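Local coordinates for protein tryptophan--tRNA ligase (Campylobacter jejuni subsp. jejuni, PDB 3TZL) that probably catalyses the ATP-dependent attachment of tryptophan to its cognate tRNA, working as a homodimeric class I aminoacyl-tRNA synthetase, at residues I41-A46 and L81-K86; K86-L91 and A132-L137. One frame throughout, in Å; residues are numbered along the deposited sequence.

Interaction 1: I41-A46 and L81-K86; sequences IANYHA and LQSDVK. With TRP (tryptophan), chain J.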
loop_
_atom_site.group_PDB
_atom_site.type_symbol
_atom_site.label_atom_id
_atom_site.label_comp_id
_atom_site.label_asym_id
_atom_site.label_seq_id
_atom_site.Cartn_x
_atom_site.Cartn_y
_atom_site.Cartn_z
ATOM N N ILE B 41 -10.676 2.951 14.007
ATOM C CA ILE B 41 -9.437 3.459 14.564
ATOM C C ILE B 41 -8.393 3.393 13.449
ATOM O O ILE B 41 -8.023 2.316 13.006
ATOM C CB ILE B 41 -8.949 2.587 15.745
ATOM C CG1 ILE B 41 -10.042 2.462 16.816
ATOM C CG2 ILE B 41 -7.674 3.171 16.355
ATOM C CD1 ILE B 41 -10.429 3.801 17.402
ATOM N N ALA B 42 -7.926 4.544 13.000
ATOM C CA ALA B 42 -7.111 4.607 11.796
ATOM C C ALA B 42 -5.683 4.315 12.141
ATOM O O ALA B 42 -4.854 5.211 12.104
ATOM C CB ALA B 42 -7.215 5.999 11.159
ATOM N N ASN B 43 -5.381 3.067 12.472
ATOM C CA ASN B 43 -4.029 2.755 12.917
ATOM C C ASN B 43 -2.960 2.715 11.814
ATOM O O ASN B 43 -1.788 2.956 12.111
ATOM C CB ASN B 43 -3.967 1.522 13.854
ATOM C CG ASN B 43 -4.346 0.207 13.175
ATOM O OD1 ASN B 43 -5.214 0.166 12.309
ATOM N ND2 ASN B 43 -3.712 -0.889 13.612
ATOM N N TYR B 44 -3.332 2.428 10.561
ATOM C CA TYR B 44 -2.310 2.494 9.487
ATOM C C TYR B 44 -1.815 3.921 9.381
ATOM O O TYR B 44 -0.617 4.170 9.295
ATOM C CB TYR B 44 -2.845 2.041 8.120
ATOM C CG TYR B 44 -2.962 0.542 7.942
ATOM C CD1 TYR B 44 -1.998 -0.323 8.431
ATOM C CD2 TYR B 44 -4.048 -0.002 7.276
ATOM C CE1 TYR B 44 -2.113 -1.697 8.239
ATOM C CE2 TYR B 44 -4.179 -1.357 7.089
ATOM C CZ TYR B 44 -3.220 -2.203 7.570
ATOM O OH TYR B 44 -3.381 -3.558 7.359
ATOM N N HIS B 45 -2.750 4.863 9.407
ATOM C CA HIS B 45 -2.417 6.285 9.288
ATOM C C HIS B 45 -1.551 6.788 10.433
ATOM O O HIS B 45 -0.759 7.703 10.248
ATOM C CB HIS B 45 -3.686 7.132 9.187
ATOM C CG HIS B 45 -4.414 6.982 7.880
ATOM N ND1 HIS B 45 -4.096 7.722 6.761
ATOM C CD2 HIS B 45 -5.446 6.181 7.521
ATOM C CE1 HIS B 45 -4.890 7.370 5.764
ATOM N NE2 HIS B 45 -5.724 6.443 6.202
ATOM N N ALA B 46 -1.678 6.193 11.620
ATOM C CA ALA B 46 -0.872 6.665 12.746
ATOM C C ALA B 46 0.583 6.303 12.528
ATOM O O ALA B 46 1.463 6.853 13.195
ATOM C CB ALA B 46 -1.373 6.106 14.072
ATOM N N LEU B 81 -10.905 -1.692 13.896
ATOM C CA LEU B 81 -9.524 -1.242 13.843
ATOM C C LEU B 81 -9.078 -1.407 12.394
ATOM O O LEU B 81 -9.164 -2.492 11.838
ATOM C CB LEU B 81 -8.668 -2.121 14.748
ATOM C CG LEU B 81 -7.162 -1.872 14.828
ATOM C CD1 LEU B 81 -6.928 -0.541 15.487
ATOM C CD2 LEU B 81 -6.503 -2.994 15.628
ATOM N N GLN B 82 -8.610 -0.326 11.796
ATOM C CA GLN B 82 -8.384 -0.267 10.354
ATOM C C GLN B 82 -7.606 -1.466 9.804
ATOM O O GLN B 82 -7.995 -2.082 8.818
ATOM C CB GLN B 82 -7.614 1.007 10.047
ATOM C CG GLN B 82 -7.454 1.309 8.577
ATOM C CD GLN B 82 -6.565 2.491 8.381
ATOM O OE1 GLN B 82 -5.811 2.864 9.289
ATOM N NE2 GLN B 82 -6.659 3.116 7.217
ATOM N N SER B 83 -6.515 -1.801 10.472
ATOM C CA SER B 83 -5.647 -2.902 10.066
ATOM C C SER B 83 -6.249 -4.309 10.183
ATOM O O SER B 83 -5.596 -5.278 9.800
ATOM C CB SER B 83 -4.369 -2.840 10.885
ATOM O OG SER B 83 -4.645 -3.162 12.231
ATOM N N ASP B 84 -7.472 -4.449 10.699
ATOM C CA ASP B 84 -8.076 -5.781 10.752
ATOM C C ASP B 84 -8.774 -6.077 9.437
ATOM O O ASP B 84 -9.127 -7.222 9.163
ATOM C CB ASP B 84 -9.088 -5.938 11.901
ATOM C CG ASP B 84 -8.425 -6.083 13.275
ATOM O OD1 ASP B 84 -7.245 -6.479 13.357
ATOM O OD2 ASP B 84 -9.106 -5.807 14.290
ATOM N N VAL B 85 -9.023 -5.044 8.640
ATOM C CA VAL B 85 -9.625 -5.260 7.325
ATOM C C VAL B 85 -8.565 -4.984 6.275
ATOM O O VAL B 85 -8.372 -3.849 5.834
ATOM C CB VAL B 85 -10.908 -4.428 7.126
ATOM C CG1 VAL B 85 -11.516 -4.694 5.759
ATOM C CG2 VAL B 85 -11.913 -4.761 8.215
ATOM N N LYS B 86 -7.843 -6.044 5.913
ATOM C CA LYS B 86 -6.627 -5.900 5.125
ATOM C C LYS B 86 -6.893 -5.490 3.688
ATOM O O LYS B 86 -5.987 -5.005 3.020
ATOM C CB LYS B 86 -5.824 -7.200 5.130
ATOM C CG LYS B 86 -5.507 -7.761 6.498
ATOM C CD LYS B 86 -4.497 -6.919 7.215
ATOM C CE LYS B 86 -3.932 -7.730 8.377
ATOM N NZ LYS B 86 -3.185 -6.766 9.217
HETATM N N TRP J . -7.071 11.686 8.159
HETATM C CA TRP J . -8.029 11.645 9.268
HETATM C C TRP J . -7.552 12.505 10.432
HETATM O O TRP J . -8.303 12.779 11.375
HETATM C CB TRP J . -8.272 10.199 9.736
HETATM C CG TRP J . -8.810 9.332 8.638
HETATM C CD1 TRP J . -8.167 8.313 7.988
HETATM C CD2 TRP J . -10.097 9.452 8.033
HETATM N NE1 TRP J . -8.992 7.777 7.019
HETATM C CE2 TRP J . -10.180 8.466 7.023
HETATM C CE3 TRP J . -11.193 10.299 8.247
HETATM C CZ2 TRP J . -11.323 8.299 6.239
HETATM C CZ3 TRP J . -12.327 10.136 7.460
HETATM C CH2 TRP J . -12.383 9.139 6.475
HETATM O OXT TRP J . -6.399 12.940 10.435
#

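Interaction 2: K86-L91 and A132-L137; sequences KEVMEL and AADILL. With TRP (tryptophan), chain J.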
loop_
_atom_site.group_PDB
_atom_site.type_symbol
_atom_site.label_atom_id
_atom_site.label_comp_id
_atom_site.label_asym_id
_atom_site.label_seq_id
_atom_site.Cartn_x
_atom_site.Cartn_y
_atom_site.Cartn_z
ATOM N N LYS B 86 -7.843 -6.044 5.913
ATOM C CA LYS B 86 -6.627 -5.900 5.125
ATOM C C LYS B 86 -6.893 -5.490 3.688
ATOM O O LYS B 86 -5.987 -5.005 3.020
ATOM C CB LYS B 86 -5.824 -7.200 5.130
ATOM C CG LYS B 86 -5.507 -7.761 6.498
ATOM C CD LYS B 86 -4.497 -6.919 7.215
ATOM C CE LYS B 86 -3.932 -7.730 8.377
ATOM N NZ LYS B 86 -3.185 -6.766 9.217
ATOM N N GLU B 87 -8.122 -5.713 3.221
ATOM C CA GLU B 87 -8.525 -5.343 1.859
ATOM C C GLU B 87 -8.143 -3.909 1.534
ATOM O O GLU B 87 -7.800 -3.594 0.390
ATOM C CB GLU B 87 -10.035 -5.508 1.654
ATOM C CG GLU B 87 -10.494 -6.962 1.441
ATOM C CD GLU B 87 -10.494 -7.826 2.720
ATOM O OE1 GLU B 87 -10.283 -7.290 3.835
ATOM O OE2 GLU B 87 -10.689 -9.058 2.595
ATOM N N VAL B 88 -8.173 -3.043 2.543
ATOM C CA VAL B 88 -7.870 -1.634 2.305
ATOM C C VAL B 88 -6.484 -1.383 1.708
ATOM O O VAL B 88 -6.312 -0.447 0.926
ATOM C CB VAL B 88 -8.108 -0.745 3.556
ATOM C CG1 VAL B 88 -6.963 -0.889 4.578
ATOM C CG2 VAL B 88 -8.281 0.696 3.114
HETATM N N MSE B 89 -5.513 -2.232 2.044
HETATM C CA MSE B 89 -4.151 -2.115 1.497
HETATM C C MSE B 89 -4.105 -2.446 0.013
HETATM O O MSE B 89 -3.406 -1.803 -0.761
HETATM C CB MSE B 89 -3.206 -3.056 2.217
HETATM C CG MSE B 89 -2.938 -2.652 3.628
HETATM SE SE MSE B 89 -1.503 -1.349 3.679
HETATM C CE MSE B 89 -2.198 0.275 2.984
ATOM N N GLU B 90 -4.841 -3.475 -0.368
ATOM C CA GLU B 90 -4.913 -3.871 -1.755
ATOM C C GLU B 90 -5.598 -2.775 -2.556
ATOM O O GLU B 90 -5.121 -2.401 -3.622
ATOM C CB GLU B 90 -5.660 -5.194 -1.874
ATOM C CG GLU B 90 -5.453 -5.883 -3.211
ATOM C CD GLU B 90 -5.631 -7.378 -3.117
ATOM O OE1 GLU B 90 -4.721 -8.120 -3.578
ATOM O OE2 GLU B 90 -6.681 -7.812 -2.592
ATOM N N LEU B 91 -6.700 -2.228 -2.030
ATOM C CA LEU B 91 -7.415 -1.156 -2.728
ATOM C C LEU B 91 -6.555 0.095 -2.905
ATOM O O LEU B 91 -6.580 0.734 -3.946
ATOM C CB LEU B 91 -8.738 -0.802 -2.036
ATOM C CG LEU B 91 -9.572 0.247 -2.778
ATOM C CD1 LEU B 91 -9.875 -0.242 -4.193
ATOM C CD2 LEU B 91 -10.896 0.632 -2.037
ATOM N N ALA B 132 -8.307 7.652 0.747
ATOM C CA ALA B 132 -9.318 7.481 -0.297
ATOM C C ALA B 132 -9.788 6.026 -0.341
ATOM O O ALA B 132 -10.965 5.748 -0.554
ATOM C CB ALA B 132 -8.800 7.929 -1.642
ATOM N N ALA B 133 -8.872 5.096 -0.114
ATOM C CA ALA B 133 -9.264 3.702 -0.049
ATOM C C ALA B 133 -10.237 3.465 1.122
ATOM O O ALA B 133 -11.248 2.779 0.958
ATOM C CB ALA B 133 -8.029 2.798 0.051
ATOM N N ASP B 134 -9.932 4.039 2.288
ATOM C CA ASP B 134 -10.814 3.936 3.455
ATOM C C ASP B 134 -12.223 4.345 3.088
ATOM O O ASP B 134 -13.175 3.642 3.374
ATOM C CB ASP B 134 -10.349 4.871 4.571
ATOM C CG ASP B 134 -9.028 4.446 5.189
ATOM O OD1 ASP B 134 -8.794 3.224 5.352
ATOM O OD2 ASP B 134 -8.225 5.349 5.513
ATOM N N ILE B 135 -12.341 5.503 2.455
ATOM C CA ILE B 135 -13.635 6.054 2.090
ATOM C C ILE B 135 -14.365 5.230 1.014
ATOM O O ILE B 135 -15.534 4.868 1.186
ATOM C CB ILE B 135 -13.459 7.505 1.643
ATOM C CG1 ILE B 135 -12.857 8.323 2.800
ATOM C CG2 ILE B 135 -14.777 8.087 1.158
ATOM C CD1 ILE B 135 -12.263 9.637 2.382
ATOM N N LEU B 136 -13.663 4.908 -0.069
ATOM C CA LEU B 136 -14.283 4.287 -1.248
ATOM C C LEU B 136 -14.631 2.821 -1.057
ATOM O O LEU B 136 -15.600 2.334 -1.633
ATOM C CB LEU B 136 -13.379 4.424 -2.483
ATOM C CG LEU B 136 -13.026 5.846 -2.910
ATOM C CD1 LEU B 136 -12.169 5.887 -4.176
ATOM C CD2 LEU B 136 -14.279 6.664 -3.089
ATOM N N LEU B 137 -13.806 2.110 -0.296
ATOM C CA LEU B 137 -14.033 0.687 -0.011
ATOM C C LEU B 137 -15.448 0.424 0.518
ATOM O O LEU B 137 -16.072 -0.565 0.149
ATOM C CB LEU B 137 -12.980 0.159 0.980
ATOM C CG LEU B 137 -12.954 -1.327 1.388
ATOM C CD1 LEU B 137 -12.826 -2.288 0.188
ATOM C CD2 LEU B 137 -11.826 -1.568 2.367
HETATM N N TRP J . -7.071 11.686 8.159
HETATM C CA TRP J . -8.029 11.645 9.268
HETATM C C TRP J . -7.552 12.505 10.432
HETATM O O TRP J . -8.303 12.779 11.375
HETATM C CB TRP J . -8.272 10.199 9.736
HETATM C CG TRP J . -8.810 9.332 8.638
HETATM C CD1 TRP J . -8.167 8.313 7.988
HETATM C CD2 TRP J . -10.097 9.452 8.033
HETATM N NE1 TRP J . -8.992 7.777 7.019
HETATM C CE2 TRP J . -10.180 8.466 7.023
HETATM C CE3 TRP J . -11.193 10.299 8.247
HETATM C CZ2 TRP J . -11.323 8.299 6.239
HETATM C CZ3 TRP J . -12.327 10.136 7.460
HETATM C CH2 TRP J . -12.383 9.139 6.475
HETATM O OXT TRP J . -6.399 12.940 10.435
#

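Interaction 1: I41-A46 and L81-K86
Gln82, Tyr44 and Leu81 carry most of this contact, made where the parallel strands 36-41 and 78-81 of the class I Rossmann-type nucleotide-binding fold end side by side. Ile41 and Leu81 form the last parallel bridge, and Gln82 N donates to Ile41 O (3.0 Å). The same oxygen takes Asn43 N from the opposite face of its plane, closing an inverse gamma turn centred on Ala42. Past the bridge, the Gln82 side chain runs out extended, CG anti to the backbone N (chi1 -172°), and lays its amide beside the start of the short helix 43-46. Gln82 OE1 accepts Tyr44 N at 2.8 Å, a bent bond with the donor tilted from the carbonyl plane. Gln82 NE2 continues to Asp134 and passes 3.3 Å from His45 CD2, the amide and imidazole planes nearly parallel. His45 is itself bonded to Asp134 and turns one ring face to CD1 of the bound tryptophan, so Gln82 is a second-shell residue of the amino-acid pocket. The Tyr44 ring lies across Ser83, whose CB makes a CH-pi contact over one face, 3.9 Å from the centroid. Beyond it Tyr44 OH bonds to Glu90 of the second subunit, and Lys86, whose CD touches that hydroxyl, forms a salt bridge to the same Glu90. Leu81 sets CD1 against Ile41 CB and 3.5 Å from Asn43 CG. The Asn43 amide grips Ser83 twice: OD1 accepts Ser83 N in plane, on a lone pair, and ND2 donates to Ser83 OG at 2.8 Å, with OG only 1° out of the amide plane.

Interaction 2: K86-L91 and A132-L137
Leu91 and Leu137 meet where the first turns of helix 87-96 run across the C-terminal turns of helix 122-137, the short segments at 110° with axes 8.9 Å apart. Both leucines have the same shape, CG anti to the backbone N (chi1 -176° and -177°), which carries their branches out toward the opposite helix. Leu91 lays CD2 against Leu137 CB at 3.7 Å and reaches equally close to Ala133 O. Leu137 CD2 in turn extends to the first turn of the other helix, 3.9 Å from Val88 N. Beside this pair lies Ala133, its CA 5.8 Å from that of Leu91; its methyl packs on Val88 CG2. That branch of Val88 is anti to the backbone N and also abuts the Asp134 carboxylate, 3.4 Å from OD1, an apolar flank to a group whose polar partners lie elsewhere. Asp134 OD2 accepts the indole NE1 of the bound tryptophan in a nearly straight bond of 3.0 Å, and both carboxylate oxygens have further partners in His45 and Gln82. Acceptance of the indole N-H by this buried, well-partnered carboxylate is consistent with recognition of tryptophan by its ring nitrogen. One residue on, Ile135 CG1 comes to the CZ2-CH2 rim of the tryptophan's six-membered ring, 3.8 Å from CZ2. Helix 291-320 touches Glu87 and Leu137, helix 150-167 packs on Ala132, Ile135 and Leu136, and the short helix 43-46 sets Tyr44 against Val88 and Met89, a selenomethionine.

In the fold
Along the chain the contacts come in series and share Lys86: interaction 1 ends with the loop that follows strand 78-81, and interaction 2 opens with helix 87-96. Their centres lie 10 Å apart, within the class I synthetase catalytic domain. Interaction 1 belongs to the end of the parallel sheet, interaction 2 to helices 87-96 and 122-137, which reach the short helix 43-46 through Tyr44 and His45. Two probable hydrogen bonds of 2.8 Å join them, His45 NE2 to Asp134 OD2 and Gln82 NE2 to Asp134 OD1. Both touch the bound tryptophan and the second subunit, so this region brings the amino-acid pocket and the dimer interface close together.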